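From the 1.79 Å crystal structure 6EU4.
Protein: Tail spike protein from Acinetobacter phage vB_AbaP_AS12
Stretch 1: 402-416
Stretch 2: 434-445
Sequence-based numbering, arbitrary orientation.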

# COMPACT_ATOMS: atom_id res chain seq x y z
N ASN A 402 8.40 -28.30 -20.08
CA ASN A 402 9.12 -27.04 -20.20
C ASN A 402 8.85 -26.07 -19.05
O ASN A 402 9.36 -24.94 -19.10
N CYS A 403 8.06 -26.46 -18.06
CA CYS A 403 7.59 -25.50 -17.07
C CYS A 403 8.73 -24.97 -16.20
O CYS A 403 9.76 -25.63 -16.00
N SER A 404 8.53 -23.76 -15.69
CA SER A 404 9.48 -23.12 -14.79
C SER A 404 9.24 -23.56 -13.34
O SER A 404 8.19 -24.13 -12.99
N ALA A 405 10.21 -23.22 -12.49
CA ALA A 405 9.98 -23.16 -11.06
C ALA A 405 9.14 -21.93 -10.70
O ALA A 405 9.04 -20.96 -11.46
N LEU A 406 8.49 -21.96 -9.52
CA LEU A 406 7.91 -20.73 -9.00
C LEU A 406 9.01 -19.78 -8.56
O LEU A 406 9.00 -18.60 -8.91
N ALA A 407 9.98 -20.29 -7.81
CA ALA A 407 10.99 -19.41 -7.23
C ALA A 407 12.29 -20.14 -6.99
O ALA A 407 12.30 -21.34 -6.69
N TYR A 408 13.38 -19.39 -7.13
CA TYR A 408 14.71 -19.78 -6.72
C TYR A 408 15.21 -18.71 -5.78
O TYR A 408 15.15 -17.51 -6.11
N VAL A 409 15.65 -19.12 -4.60
CA VAL A 409 15.98 -18.22 -3.51
C VAL A 409 17.38 -18.57 -3.02
O VAL A 409 17.61 -19.69 -2.56
N GLU A 410 18.30 -17.61 -3.08
CA GLU A 410 19.69 -17.90 -2.74
C GLU A 410 20.40 -16.69 -2.14
O GLU A 410 19.88 -15.56 -2.12
N GLY A 411 21.61 -16.94 -1.65
CA GLY A 411 22.53 -15.89 -1.26
C GLY A 411 22.02 -14.95 -0.18
O GLY A 411 22.17 -13.72 -0.30
N GLY A 412 21.45 -15.50 0.89
CA GLY A 412 20.94 -14.72 1.99
C GLY A 412 19.56 -14.12 1.76
O GLY A 412 19.08 -13.37 2.62
N SER A 413 18.92 -14.43 0.64
CA SER A 413 17.61 -13.86 0.32
C SER A 413 16.50 -14.51 1.14
O SER A 413 16.66 -15.57 1.74
N VAL A 414 15.35 -13.84 1.14
CA VAL A 414 14.14 -14.36 1.76
C VAL A 414 12.99 -14.16 0.78
O VAL A 414 12.90 -13.13 0.10
N PHE A 415 12.13 -15.17 0.69
CA PHE A 415 10.98 -15.20 -0.21
C PHE A 415 9.77 -15.60 0.62
O PHE A 415 9.80 -16.62 1.32
N GLU A 416 8.70 -14.81 0.54
CA GLU A 416 7.51 -15.00 1.36
C GLU A 416 6.29 -15.07 0.45
O GLU A 416 6.13 -14.23 -0.44
N SER A 434 20.40 -27.74 -4.60
CA SER A 434 21.69 -27.32 -5.12
C SER A 434 21.65 -27.11 -6.63
O SER A 434 22.70 -26.88 -7.24
N LEU A 435 20.48 -27.19 -7.25
CA LEU A 435 20.38 -27.04 -8.69
C LEU A 435 20.14 -25.57 -9.07
O LEU A 435 19.77 -24.73 -8.25
N THR A 436 20.33 -25.28 -10.37
CA THR A 436 19.94 -23.99 -10.94
C THR A 436 19.07 -24.19 -12.19
O THR A 436 18.93 -23.26 -12.99
N ALA A 437 18.50 -25.38 -12.36
CA ALA A 437 17.59 -25.67 -13.45
C ALA A 437 16.51 -26.59 -12.91
O ALA A 437 16.82 -27.61 -12.28
N PHE A 438 15.25 -26.23 -13.15
CA PHE A 438 14.12 -26.84 -12.49
C PHE A 438 13.13 -27.42 -13.49
O PHE A 438 13.09 -27.01 -14.66
N THR A 439 12.35 -28.39 -13.02
CA THR A 439 11.37 -29.07 -13.87
C THR A 439 10.00 -29.18 -13.23
O THR A 439 9.13 -29.88 -13.77
N LYS A 440 9.78 -28.52 -12.11
CA LYS A 440 8.46 -28.44 -11.49
C LYS A 440 8.21 -27.03 -10.99
O LYS A 440 9.15 -26.28 -10.70
N LEU A 441 6.93 -26.67 -10.88
CA LEU A 441 6.53 -25.35 -10.41
C LEU A 441 6.63 -25.34 -8.89
O LEU A 441 5.65 -25.41 -8.15
N GLY A 442 7.88 -25.27 -8.42
CA GLY A 442 8.18 -25.35 -7.00
C GLY A 442 8.98 -24.17 -6.50
O GLY A 442 9.39 -23.29 -7.26
N VAL A 443 9.19 -24.17 -5.18
CA VAL A 443 10.01 -23.18 -4.50
C VAL A 443 11.30 -23.85 -4.08
O VAL A 443 11.29 -24.76 -3.25
N TYR A 444 12.41 -23.41 -4.64
CA TYR A 444 13.71 -24.02 -4.42
C TYR A 444 14.63 -23.00 -3.77
O TYR A 444 14.74 -21.88 -4.26
N TYR A 445 15.32 -23.40 -2.70
CA TYR A 445 16.13 -22.44 -1.97
C TYR A 445 17.41 -23.11 -1.48
O TYR A 445 17.47 -24.33 -1.33

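The two stretches meet as neighbouring strands of a parallel sheet, joined by backbone hydrogen bonds and flanked by mostly apolar side chains that pack along both faces. Strand 407-409 runs beside strand 443-445 with their directions 15° apart. The register pairs Ala407 with Val443, Tyr408 with Tyr444 and Val409 with Tyr445. Ala407 N donates to Gly442 O at 3.1 Å, Tyr444 N to Ala407 O at 2.9 Å, and Val409 N to Tyr444 O at 2.9 Å. Leu406 N also reaches Gly442 O at 2.8 Å, but its angle makes this bond weak.

Because side chains alternate along a strand, Tyr408 and Tyr444 share one face, while Ala407, Val409, Val443 and Tyr445 share the other. On the tyrosine face, Tyr408 has chi1 t, and its ring contacts the loop before the second strand. Its CD1 lies 3.4 Å from CZ of Phe438. The two rings are oblique, with planes at 36° and centroids 5.6 Å apart. Phe438, chi1 m, points toward the first stretch, and its CB lies 3.7 Å from CB of Ala405. Tyr444, also chi1 m, brings its ring edge to the same methyl group, with CD2 3.7 Å from Ala405 CB. This small side chain therefore sits against two aromatic residues.

The far end of Tyr408 is polar. Its OH donates to water 1 at 2.8 Å, and that water donates to Leu435 O at 2.7 Å. The water thus links the ring to the loop backbone. The Thr436 methyl also packs close here, with CG2 4.0 Å from Tyr408 OH.

On the opposite face, Val443 has chi1 t. Its CG1 lies 4.4 Å from Ala407 CB and 4.2 Å from Phe415 CD2, so the later strand of the first stretch also touches it. Its CG2 meets Leu406 CD2 at 3.8 Å. Val409, chi1 t, and Tyr445, chi1 p, approach with their CB atoms 3.9 Å apart, but the tyrosine ring leads away.

Before the paired strands, Leu406 and Leu441 both adopt chi1 t and chi2 p. Leu441 CD1 lies 4.2 Å from Leu406 CB, and the end of Leu441 comes nearer the first stretch than its sideways CA-to-CB bond suggests. Cys403 points toward the second stretch with chi1 p, placing SG 3.5 Å from Thr439 O and 3.9 Å from Lys440 CA. Ser404 points away, and its OG donates to Ala405 O at 2.9 Å within its own stretch.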

# COMPACT_ATOMS: atom_id res chain seq x y z
CB ASN A 402 8.73 -26.35 -21.51
CG ASN A 402 8.95 -27.23 -22.71
OD1 ASN A 402 9.99 -27.87 -22.82
ND2 ASN A 402 7.95 -27.31 -23.59
CB CYS A 403 6.50 -26.12 -16.19
SG CYS A 403 7.08 -27.34 -14.98
CB SER A 404 9.36 -21.61 -14.87
OG SER A 404 8.18 -21.15 -14.22
CB ALA A 405 11.32 -23.10 -10.32
CB LEU A 406 6.96 -20.99 -7.82
CG LEU A 406 6.42 -19.72 -7.14
CD1 LEU A 406 5.57 -18.93 -8.17
CD2 LEU A 406 5.58 -20.00 -5.89
CB ALA A 407 10.51 -18.80 -5.92
CB TYR A 408 15.66 -19.88 -7.91
CG TYR A 408 17.06 -20.25 -7.51
CD1 TYR A 408 17.34 -21.47 -6.91
CD2 TYR A 408 18.11 -19.37 -7.72
CE1 TYR A 408 18.60 -21.81 -6.55
CE2 TYR A 408 19.40 -19.73 -7.36
CZ TYR A 408 19.63 -20.95 -6.78
OH TYR A 408 20.90 -21.32 -6.39
CB VAL A 409 14.96 -18.31 -2.36
CG1 VAL A 409 15.13 -17.13 -1.42
CG2 VAL A 409 13.52 -18.37 -2.89
CB GLU A 410 20.46 -18.39 -3.99
CG GLU A 410 20.83 -17.30 -4.98
CD GLU A 410 22.17 -16.64 -4.68
OE1 GLU A 410 22.20 -15.40 -4.51
OE2 GLU A 410 23.20 -17.35 -4.60
CB SER A 413 17.31 -14.04 -1.16
OG SER A 413 18.25 -13.32 -1.95
CB VAL A 414 13.86 -13.71 3.12
CG1 VAL A 414 13.67 -12.22 3.00
CG2 VAL A 414 12.65 -14.36 3.78
CB PHE A 415 11.20 -16.21 -1.34
CG PHE A 415 10.07 -16.32 -2.33
CD1 PHE A 415 9.66 -15.23 -3.09
CD2 PHE A 415 9.43 -17.54 -2.53
CE1 PHE A 415 8.65 -15.35 -4.03
CE2 PHE A 415 8.41 -17.66 -3.46
CZ PHE A 415 8.01 -16.57 -4.20
CB GLU A 416 7.36 -13.86 2.39
CG GLU A 416 8.55 -13.78 3.37
CD GLU A 416 8.66 -12.44 4.13
OE1 GLU A 416 8.28 -11.38 3.61
OE2 GLU A 416 9.17 -12.46 5.27
CB SER A 434 22.78 -28.35 -4.78
OG SER A 434 22.48 -29.58 -5.41
CB LEU A 435 19.23 -27.91 -9.23
CG LEU A 435 19.24 -29.40 -8.87
CD1 LEU A 435 18.04 -30.10 -9.50
CD2 LEU A 435 20.53 -30.07 -9.31
CB THR A 436 21.14 -23.10 -11.28
OG1 THR A 436 22.02 -23.78 -12.20
CG2 THR A 436 21.90 -22.71 -10.01
CB ALA A 437 18.31 -26.34 -14.63
CB PHE A 438 13.47 -25.81 -11.58
CG PHE A 438 14.49 -25.08 -10.74
CD1 PHE A 438 15.09 -25.74 -9.68
CD2 PHE A 438 14.91 -23.80 -11.06
CE1 PHE A 438 16.10 -25.12 -8.94
CE2 PHE A 438 15.90 -23.17 -10.30
CZ PHE A 438 16.49 -23.84 -9.26
CB THR A 439 11.89 -30.47 -14.23
OG1 THR A 439 12.05 -31.24 -13.03
CG2 THR A 439 13.24 -30.40 -14.94
CB LYS A 440 8.34 -29.43 -10.32
CG LYS A 440 8.46 -30.89 -10.74
CD LYS A 440 8.23 -31.80 -9.55
CE LYS A 440 8.08 -33.26 -9.97
NZ LYS A 440 9.24 -33.72 -10.72
CB LEU A 441 5.12 -25.02 -10.90
CG LEU A 441 4.62 -23.60 -10.62
CD1 LEU A 441 5.43 -22.57 -11.42
CD2 LEU A 441 3.12 -23.50 -10.95
CB VAL A 443 9.28 -22.60 -3.28
CG1 VAL A 443 10.20 -21.62 -2.56
CG2 VAL A 443 7.99 -21.93 -3.71
CB TYR A 444 14.30 -24.50 -5.74
CG TYR A 444 13.36 -25.48 -6.39
CD1 TYR A 444 13.22 -26.77 -5.86
CD2 TYR A 444 12.57 -25.13 -7.46
CE1 TYR A 444 12.34 -27.69 -6.43
CE2 TYR A 444 11.69 -26.03 -8.03
CZ TYR A 444 11.57 -27.30 -7.50
OH TYR A 444 10.69 -28.19 -8.08
CB TYR A 445 15.36 -21.82 -0.82
CG TYR A 445 14.83 -22.79 0.23
CD1 TYR A 445 13.64 -23.48 0.03
CD2 TYR A 445 15.49 -22.96 1.43
CE1 TYR A 445 13.16 -24.35 0.97
CE2 TYR A 445 15.01 -23.84 2.40
CZ TYR A 445 13.83 -24.53 2.16
OH TYR A 445 13.36 -25.40 3.11
O HOH W 1 21.03 -24.10 -5.94